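Local coordinates for Lmo0135 protein (PDB 5ISU) that serves as the substrate-binding protein of an ABC transporter in Listeria monocytogenes, probably one that takes up peptides, at residues Asn398-Gly403 against Asp407-Leu412; Thr310-Asp315 against Glu447-Ile452. All blocks are in the same frame, centred on the assembly; numbering follows the deposited sequence.

Contact 1: residues Asn398-Gly403 against Asp407-Leu412; sequences NGYIMG and DAYKSL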
loop_
_atom_site.group_PDB
_atom_site.type_symbol
_atom_site.label_atom_id
_atom_site.label_comp_id
_atom_site.label_asym_id
_atom_site.label_seq_id
_atom_site.Cartn_x
_atom_site.Cartn_y
_atom_site.Cartn_z
ATOM N N ASN A 398 -4.664 -10.078 -9.150
ATOM C CA ASN A 398 -4.798 -9.103 -8.084
ATOM C C ASN A 398 -3.461 -8.448 -7.780
ATOM O O ASN A 398 -2.434 -8.729 -8.428
ATOM C CB ASN A 398 -5.341 -9.816 -6.842
ATOM C CG ASN A 398 -6.323 -8.968 -6.051
ATOM O OD1 ASN A 398 -6.295 -7.724 -6.073
ATOM N ND2 ASN A 398 -7.221 -9.646 -5.362
ATOM N N GLY A 399 -3.480 -7.572 -6.787
ATOM C CA GLY A 399 -2.270 -6.895 -6.357
ATOM C C GLY A 399 -2.411 -6.331 -4.978
ATOM O O GLY A 399 -3.513 -6.180 -4.495
ATOM N N TYR A 400 -1.289 -6.083 -4.318
ATOM C CA TYR A 400 -1.308 -5.461 -3.005
ATOM C C TYR A 400 -0.054 -4.692 -2.651
ATOM O O TYR A 400 1.028 -4.952 -3.172
ATOM C CB TYR A 400 -1.615 -6.465 -1.887
ATOM C CG TYR A 400 -0.755 -7.745 -1.793
ATOM C CD1 TYR A 400 0.635 -7.711 -1.616
ATOM C CD2 TYR A 400 -1.362 -8.987 -1.777
ATOM C CE1 TYR A 400 1.383 -8.889 -1.511
ATOM C CE2 TYR A 400 -0.626 -10.156 -1.659
ATOM C CZ TYR A 400 0.734 -10.105 -1.515
ATOM O OH TYR A 400 1.401 -11.299 -1.389
ATOM N N ILE A 401 -0.239 -3.737 -1.746
ATOM C CA ILE A 401 0.813 -2.910 -1.175
ATOM C C ILE A 401 0.590 -3.101 0.333
ATOM O O ILE A 401 -0.293 -2.458 0.918
ATOM C CB ILE A 401 0.626 -1.442 -1.584
ATOM C CG1 ILE A 401 0.599 -1.308 -3.121
ATOM C CG2 ILE A 401 1.717 -0.577 -0.973
ATOM C CD1 ILE A 401 0.147 0.054 -3.613
ATOM N N MET A 402 1.383 -3.966 0.972
ATOM C CA MET A 402 1.124 -4.329 2.378
ATOM C C MET A 402 1.913 -3.720 3.529
ATOM O O MET A 402 1.546 -3.953 4.693
ATOM C CB MET A 402 1.209 -5.846 2.522
ATOM C CG MET A 402 0.148 -6.590 1.772
ATOM S SD MET A 402 -1.513 -6.053 2.171
ATOM C CE MET A 402 -1.663 -6.449 3.907
ATOM N N GLY A 403 2.965 -2.966 3.263
ATOM C CA GLY A 403 3.731 -2.419 4.387
ATOM C C GLY A 403 5.048 -3.158 4.653
ATOM O O GLY A 403 5.377 -4.156 3.978
ATOM N N ASP A 407 3.889 -9.441 9.166
ATOM C CA ASP A 407 2.680 -9.832 9.931
ATOM C C ASP A 407 1.393 -9.275 9.294
ATOM O O ASP A 407 0.336 -9.893 9.384
ATOM C CB ASP A 407 2.768 -9.348 11.368
ATOM C CG ASP A 407 1.594 -9.827 12.226
ATOM O OD1 ASP A 407 1.428 -11.057 12.404
ATOM O OD2 ASP A 407 0.858 -8.968 12.758
ATOM N N ALA A 408 1.484 -8.126 8.625
ATOM C CA ALA A 408 0.299 -7.546 7.988
ATOM C C ALA A 408 -0.264 -8.431 6.852
ATOM O O ALA A 408 -1.440 -8.318 6.501
ATOM C CB ALA A 408 0.597 -6.127 7.474
ATOM N N TYR A 409 0.566 -9.329 6.316
ATOM C CA TYR A 409 0.160 -10.208 5.227
ATOM C C TYR A 409 -0.708 -11.377 5.670
ATOM O O TYR A 409 -1.239 -12.084 4.818
ATOM C CB TYR A 409 1.382 -10.765 4.497
ATOM C CG TYR A 409 2.247 -9.773 3.733
ATOM C CD1 TYR A 409 3.035 -8.837 4.388
ATOM C CD2 TYR A 409 2.367 -9.860 2.356
ATOM C CE1 TYR A 409 3.864 -7.976 3.684
ATOM C CE2 TYR A 409 3.186 -9.008 1.647
ATOM C CZ TYR A 409 3.941 -8.076 2.311
ATOM O OH TYR A 409 4.761 -7.236 1.570
ATOM N N LYS A 410 -0.852 -11.587 6.975
ATOM C CA LYS A 410 -1.687 -12.693 7.501
ATOM C C LYS A 410 -3.096 -12.784 6.930
ATOM O O LYS A 410 -3.586 -13.887 6.673
ATOM C CB LYS A 410 -1.864 -12.566 9.014
ATOM C CG LYS A 410 -0.654 -12.926 9.844
ATOM C CD LYS A 410 -0.959 -12.942 11.342
ATOM C CE LYS A 410 -1.503 -11.610 11.842
ATOM N NZ LYS A 410 -1.383 -11.528 13.324
ATOM N N SER A 411 -3.746 -11.624 6.777
ATOM C CA SER A 411 -5.133 -11.523 6.293
ATOM C C SER A 411 -5.323 -11.994 4.833
ATOM O O SER A 411 -6.452 -12.090 4.336
ATOM C CB SER A 411 -5.638 -10.080 6.472
ATOM O OG SER A 411 -4.819 -9.151 5.755
ATOM N N LEU A 412 -4.210 -12.281 4.160
ATOM C CA LEU A 412 -4.219 -12.788 2.784
ATOM C C LEU A 412 -3.864 -14.272 2.727
ATOM O O LEU A 412 -4.007 -14.891 1.669
ATOM C CB LEU A 412 -3.193 -12.028 1.935
ATOM C CG LEU A 412 -3.429 -10.540 1.695
ATOM C CD1 LEU A 412 -2.107 -9.799 1.580
ATOM C CD2 LEU A 412 -4.297 -10.321 0.470
HETATM O O HOH W 1 3.549 -5.036 -0.287
#

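Contact 2: residues Thr310-Asp315 against Glu447-Ile452; sequences TKYFTD and EIYEKI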
loop_
_atom_site.group_PDB
_atom_site.type_symbol
_atom_site.label_atom_id
_atom_site.label_comp_id
_atom_site.label_asym_id
_atom_site.label_seq_id
_atom_site.Cartn_x
_atom_site.Cartn_y
_atom_site.Cartn_z
ATOM N N THR A 310 9.537 -5.234 2.668
ATOM C CA THR A 310 9.080 -5.919 3.880
ATOM C C THR A 310 10.186 -6.676 4.569
ATOM O O THR A 310 10.852 -7.480 3.933
ATOM C CB THR A 310 7.964 -6.920 3.543
ATOM O OG1 THR A 310 6.902 -6.248 2.849
ATOM C CG2 THR A 310 7.421 -7.570 4.808
ATOM N N LYS A 311 10.350 -6.476 5.878
ATOM C CA LYS A 311 11.381 -7.211 6.623
ATOM C C LYS A 311 11.346 -8.703 6.377
ATOM O O LYS A 311 10.279 -9.310 6.314
ATOM C CB LYS A 311 11.337 -6.990 8.133
ATOM C CG LYS A 311 12.056 -5.750 8.594
ATOM C CD LYS A 311 12.478 -5.855 10.044
ATOM C CE LYS A 311 11.318 -6.093 10.992
ATOM N NZ LYS A 311 11.837 -6.111 12.390
ATOM N N TYR A 312 12.549 -9.264 6.251
ATOM C CA TYR A 312 12.782 -10.687 6.039
ATOM C C TYR A 312 12.491 -11.146 4.607
ATOM O O TYR A 312 12.483 -12.347 4.311
ATOM C CB TYR A 312 12.065 -11.527 7.108
ATOM C CG TYR A 312 12.288 -10.958 8.507
ATOM C CD1 TYR A 312 13.572 -10.760 9.004
ATOM C CD2 TYR A 312 11.217 -10.611 9.319
ATOM C CE1 TYR A 312 13.783 -10.237 10.270
ATOM C CE2 TYR A 312 11.411 -10.090 10.597
ATOM C CZ TYR A 312 12.693 -9.895 11.065
ATOM O OH TYR A 312 12.880 -9.372 12.320
ATOM N N PHE A 313 12.296 -10.196 3.702
ATOM C CA PHE A 313 12.123 -10.550 2.314
ATOM C C PHE A 313 13.349 -11.350 1.865
ATOM O O PHE A 313 14.460 -11.035 2.276
ATOM C CB PHE A 313 12.048 -9.303 1.437
ATOM C CG PHE A 313 12.170 -9.595 -0.036
ATOM C CD1 PHE A 313 11.057 -9.872 -0.791
ATOM C CD2 PHE A 313 13.421 -9.594 -0.664
ATOM C CE1 PHE A 313 11.165 -10.153 -2.157
ATOM C CE2 PHE A 313 13.537 -9.865 -2.034
ATOM C CZ PHE A 313 12.408 -10.161 -2.774
ATOM N N THR A 314 13.127 -12.389 1.056
ATOM C CA THR A 314 14.222 -13.156 0.444
ATOM C C THR A 314 13.767 -13.588 -0.941
ATOM O O THR A 314 12.637 -14.019 -1.101
ATOM C CB THR A 314 14.691 -14.386 1.262
ATOM O OG1 THR A 314 15.716 -15.076 0.531
ATOM C CG2 THR A 314 13.567 -15.371 1.515
ATOM N N ASP A 315 14.645 -13.459 -1.938
ATOM C CA ASP A 315 14.315 -13.882 -3.308
ATOM C C ASP A 315 14.759 -15.322 -3.569
ATOM O O ASP A 315 14.698 -15.790 -4.712
ATOM C CB ASP A 315 14.914 -12.928 -4.368
ATOM C CG ASP A 315 16.454 -12.989 -4.450
ATOM O OD1 ASP A 315 17.099 -13.839 -3.790
ATOM O OD2 ASP A 315 17.022 -12.170 -5.202
ATOM N N GLU A 447 14.038 -16.589 10.467
ATOM C CA GLU A 447 13.849 -17.997 10.073
ATOM C C GLU A 447 12.380 -18.380 9.875
ATOM O O GLU A 447 12.060 -19.122 8.960
ATOM C CB GLU A 447 14.512 -18.959 11.074
ATOM C CG GLU A 447 16.030 -18.892 11.056
ATOM C CD GLU A 447 16.714 -19.899 11.977
ATOM O OE1 GLU A 447 16.034 -20.671 12.700
ATOM O OE2 GLU A 447 17.964 -19.922 11.972
ATOM N N ILE A 448 11.497 -17.842 10.714
ATOM C CA ILE A 448 10.065 -18.134 10.623
ATOM C C ILE A 448 9.464 -17.583 9.328
ATOM O O ILE A 448 8.764 -18.305 8.612
ATOM C CB ILE A 448 9.288 -17.594 11.853
ATOM C CG1 ILE A 448 9.718 -18.363 13.102
ATOM C CG2 ILE A 448 7.778 -17.758 11.656
ATOM C CD1 ILE A 448 9.319 -17.711 14.410
ATOM N N TYR A 449 9.718 -16.318 9.021
ATOM C CA TYR A 449 9.164 -15.765 7.787
ATOM C C TYR A 449 9.836 -16.351 6.528
ATOM O O TYR A 449 9.221 -16.377 5.462
ATOM C CB TYR A 449 9.112 -14.240 7.811
ATOM C CG TYR A 449 8.093 -13.757 8.829
ATOM C CD1 TYR A 449 6.728 -13.810 8.557
ATOM C CD2 TYR A 449 8.493 -13.279 10.064
ATOM C CE1 TYR A 449 5.794 -13.407 9.497
ATOM C CE2 TYR A 449 7.572 -12.868 11.006
ATOM C CZ TYR A 449 6.228 -12.928 10.725
ATOM O OH TYR A 449 5.333 -12.476 11.674
ATOM N N GLU A 450 11.062 -16.851 6.657
ATOM C CA GLU A 450 11.701 -17.545 5.518
ATOM C C GLU A 450 10.963 -18.849 5.227
ATOM O O GLU A 450 10.683 -19.149 4.055
ATOM C CB GLU A 450 13.189 -17.773 5.732
ATOM C CG GLU A 450 13.972 -16.478 5.583
ATOM C CD GLU A 450 15.471 -16.641 5.749
ATOM O OE1 GLU A 450 15.929 -17.662 6.319
ATOM O OE2 GLU A 450 16.198 -15.726 5.308
ATOM N N LYS A 451 10.586 -19.582 6.275
ATOM C CA LYS A 451 9.844 -20.813 6.066
ATOM C C LYS A 451 8.498 -20.526 5.457
ATOM O O LYS A 451 8.055 -21.267 4.596
ATOM C CB LYS A 451 9.682 -21.674 7.341
ATOM C CG LYS A 451 10.951 -22.421 7.731
ATOM C CD LYS A 451 10.667 -23.744 8.459
ATOM C CE LYS A 451 10.099 -23.589 9.863
ATOM N NZ LYS A 451 11.112 -23.094 10.838
ATOM N N ILE A 452 7.850 -19.458 5.911
ATOM C CA ILE A 452 6.533 -19.054 5.387
ATOM C C ILE A 452 6.632 -18.752 3.889
ATOM O O ILE A 452 5.838 -19.271 3.097
ATOM C CB ILE A 452 5.939 -17.873 6.188
ATOM C CG1 ILE A 452 5.637 -18.335 7.626
ATOM C CG2 ILE A 452 4.664 -17.355 5.525
ATOM C CD1 ILE A 452 5.199 -17.237 8.560
#

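Contact 1: residues Asn398-Gly403 against Asp407-Leu412
The backbones of M402 and A408 come nearest, CA to CA 6.5 Å, where the chain running on from strand 395-400 faces the 3-10 turn of 407-409. L412 N is bonded to the O of Y409, and the side chains of Y409 and L412 both touch Y400 and M402. CB of M402 sits over one face of the Y409 ring, 3.6 Å from its centroid and 17° off the ring normal, a CH-pi contact. The M402 chain then bends at both chi2 and chi3, carrying SD to 3.8 Å from L412 CD1 and bringing CE to 3.2 Å from the carbonyl O of A408. Y409 in turn sets its edge toward the face of Y400, an offset edge-to-face pair with planes at 89° and CE1 of Y400 3.6 Å from CE2 of Y409. CD1 of L412 closes on CD2 of Y400 at 3.5 Å. A water accepts from M402 N at 2.7 Å and also meets Y409 OH; T310 and T307 bind that hydroxyl too, while Y400 OH reaches F305 and Y413. The geometry is that of a small aromatic and aliphatic cluster formed by strand 395-400 of the mixed sheet and the chain that follows it, within a family 5 solute-binding fold.

Contact 2: residues Thr310-Asp315 against Glu447-Ile452
With CG beside the backbone N in both residues (chi1 -46° for Y312 and -68° for Y449), the two tyrosines start out from facing backbones and lean across each other obliquely. Their CA atoms, 6.5 Å apart, are the nearest pair between 310-315 and 447-452, and both CB atoms point at the opposing segment, 4.1 Å from Y312 CB to Y449 CB. The rings meet through CD2 of Y312 and CD2 of Y449 at 3.9 Å, an ordinary van der Waals distance.

Y312 is presented by a type II beta turn from T310 to F313, closed by F313 N to T310 O at 3.1 Å. Its positive phi of 76° at the third position of the turn fits that type. CB of K311 lies over one face of the Y312 ring, 3.8 Å above its plane and offset toward the rim. Beyond the turn, CG2 of T314 rests on CG of E450 at 4.2 Å, so the glutamate touches through its aliphatic part.

The tyrosine hydroxyls bond to other residues, Y312 OH with D442 and weakly with K311 NZ, Y449 OH with R445. Q453, one turn further along the helix, bonds to Y312 O and T314 N through its amide. The direct contact, burying 178 Å² in all, is therefore apolar and modest, while hydrogen bonds from the loop to helix 442-458 run to D442 and Q453.

Contacts 1 and 2 have centres 14 Å apart and meet directly through T310. Besides its bond to the Y409 hydroxyl, OG1 of T310 lies 2.8 Å from G403 O, a probable hydrogen bond, while D407 CB packs against Y449 OH at 4.1 Å. Along the chain 310-315 comes first, then 398-403 and 407-412, and last 447-452, so both halves of contact 1 fall between those of contact 2. The centre of contact 1 lies about 8 Å, and that of contact 2 about 19 Å, from the centre of the chain. Through T310 and Y312, the loop after strand 299-301 joins the chain following strand 395-400 of the mixed sheet to helix 442-458.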